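Local structure of phosphoglycerate dehydrogenase (3EVT) at residues Q139-G144 against D187-A192. The protein probably catalyses the NAD-dependent oxidation of 3-phosphoglycerate to 3-phosphohydroxypyruvate. Numbering follows the deposited sequence.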
loop_
_atom_site.group_PDB
_atom_site.type_symbol
_atom_site.label_atom_id
_atom_site.label_comp_id
_atom_site.label_asym_id
_atom_site.label_seq_id
_atom_site.Cartn_x
_atom_site.Cartn_y
_atom_site.Cartn_z
ATOM N N GLN A 139 11.387 6.974 5.557
ATOM C CA GLN A 139 11.571 8.016 4.547
ATOM C C GLN A 139 11.872 7.413 3.203
ATOM O O GLN A 139 12.781 6.608 3.046
ATOM C CB GLN A 139 12.741 8.947 4.849
ATOM C CG GLN A 139 12.838 9.402 6.247
ATOM C CD GLN A 139 12.064 10.664 6.456
ATOM O OE1 GLN A 139 11.616 10.961 7.580
ATOM N NE2 GLN A 139 11.878 11.422 5.369
ATOM N N LEU A 140 11.103 7.840 2.227
ATOM C CA LEU A 140 11.293 7.475 0.842
ATOM C C LEU A 140 11.773 8.734 0.079
ATOM O O LEU A 140 11.086 9.738 0.028
ATOM C CB LEU A 140 9.955 6.993 0.289
ATOM C CG LEU A 140 9.878 6.694 -1.205
ATOM C CD1 LEU A 140 10.925 5.644 -1.536
ATOM C CD2 LEU A 140 8.475 6.228 -1.660
ATOM N N LEU A 141 12.940 8.632 -0.538
ATOM C CA LEU A 141 13.444 9.646 -1.441
ATOM C C LEU A 141 13.296 9.200 -2.913
ATOM O O LEU A 141 13.898 8.201 -3.353
ATOM C CB LEU A 141 14.927 9.925 -1.080
ATOM C CG LEU A 141 15.633 10.937 -2.025
ATOM C CD1 LEU A 141 14.931 12.324 -2.030
ATOM C CD2 LEU A 141 17.093 11.057 -1.602
ATOM N N ILE A 142 12.501 9.926 -3.694
ATOM C CA ILE A 142 12.316 9.591 -5.137
ATOM C C ILE A 142 12.880 10.694 -6.053
ATOM O O ILE A 142 12.536 11.852 -5.914
ATOM C CB ILE A 142 10.804 9.417 -5.516
ATOM C CG1 ILE A 142 10.058 8.531 -4.487
ATOM C CG2 ILE A 142 10.618 8.916 -7.001
ATOM C CD1 ILE A 142 8.464 8.637 -4.600
ATOM N N TYR A 143 13.746 10.290 -6.976
ATOM C CA TYR A 143 14.279 11.125 -8.033
ATOM C C TYR A 143 13.378 11.014 -9.246
ATOM O O TYR A 143 13.282 9.934 -9.874
ATOM C CB TYR A 143 15.707 10.650 -8.419
ATOM C CG TYR A 143 16.809 10.983 -7.410
ATOM C CD1 TYR A 143 17.767 11.975 -7.699
ATOM C CD2 TYR A 143 16.918 10.287 -6.194
ATOM C CE1 TYR A 143 18.786 12.265 -6.813
ATOM C CE2 TYR A 143 17.926 10.575 -5.288
ATOM C CZ TYR A 143 18.864 11.582 -5.615
ATOM O OH TYR A 143 19.872 11.915 -4.728
ATOM N N GLY A 144 12.720 12.123 -9.582
ATOM C CA GLY A 144 11.722 12.106 -10.634
ATOM C C GLY A 144 10.355 12.337 -10.039
ATOM O O GLY A 144 9.786 11.436 -9.386
ATOM N N ASP A 187 20.826 16.490 2.397
ATOM C CA ASP A 187 20.116 16.212 3.645
ATOM C C ASP A 187 19.154 15.018 3.527
ATOM O O ASP A 187 19.077 14.175 4.426
ATOM C CB ASP A 187 19.376 17.438 4.109
ATOM C CG ASP A 187 20.319 18.491 4.667
ATOM O OD1 ASP A 187 21.224 18.126 5.460
ATOM O OD2 ASP A 187 20.142 19.672 4.341
ATOM N N ALA A 188 18.427 14.981 2.417
ATOM C CA ALA A 188 17.483 13.931 2.098
ATOM C C ALA A 188 18.185 12.604 1.978
ATOM O O ALA A 188 17.702 11.589 2.505
ATOM C CB ALA A 188 16.779 14.263 0.833
ATOM N N LEU A 189 19.350 12.610 1.331
ATOM C CA LEU A 189 20.228 11.426 1.280
ATOM C C LEU A 189 20.716 10.919 2.627
ATOM O O LEU A 189 20.956 9.715 2.768
ATOM C CB LEU A 189 21.476 11.691 0.422
ATOM C CG LEU A 189 21.196 11.816 -1.054
ATOM C CD1 LEU A 189 22.312 12.606 -1.723
ATOM C CD2 LEU A 189 20.971 10.415 -1.682
ATOM N N ALA A 190 20.947 11.830 3.582
ATOM C CA ALA A 190 21.361 11.428 4.947
ATOM C C ALA A 190 20.232 10.755 5.753
ATOM O O ALA A 190 20.474 9.802 6.496
ATOM C CB ALA A 190 21.980 12.625 5.737
ATOM N N THR A 191 19.004 11.231 5.614
ATOM C CA THR A 191 17.887 10.605 6.351
ATOM C C THR A 191 17.054 9.526 5.587
ATOM O O THR A 191 16.193 8.874 6.190
ATOM C CB THR A 191 16.944 11.680 6.850
ATOM O OG1 THR A 191 16.458 12.400 5.718
ATOM C CG2 THR A 191 17.704 12.687 7.775
ATOM N N ALA A 192 17.288 9.331 4.277
ATOM C CA ALA A 192 16.558 8.292 3.492
ATOM C C ALA A 192 16.634 6.847 3.993
ATOM O O ALA A 192 17.717 6.301 4.189
ATOM C CB ALA A 192 16.942 8.346 2.002
HETATM O O HOH W 1 14.691 11.193 3.719
#
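L141 faces the helix 187-191 from the strand 139-143 and sets its two methyls against A188 and L189. Its chi1 of 176° puts CG anti to the backbone N. CD1 lies 3.9 Å from A188 CB, while CD2 reaches L189 CD2, also at 3.9 Å. Lower on the same side chain, L141 CB meets CB of A192, the first residue beyond the helix, at 4.0 Å. Such apolar layering of a helix on a parallel sheet is the working principle of the Rossmann fold: 139-143 is an inner strand, leading into a turn that fits the GxGxxG pattern from G144 and is probably part of the NAD site, and the helix runs into strand 194-197 beside it. At the far end of the contact the Y143 hydroxyl OH sits 3.6 Å from L189 CD2, the two side chains crossing at about a right angle. An alanine in place of L189 would probably uncover Y143 OH, thin the packing at L141 CD2 and open a gap between the helix and Y143. Q139 rests its CG 3.4 Å from T191 O; the chain bends at chi2, and NE2 makes a weak 3.3 Å bond to a water that also donates to A188 O and bonds T191 OG1.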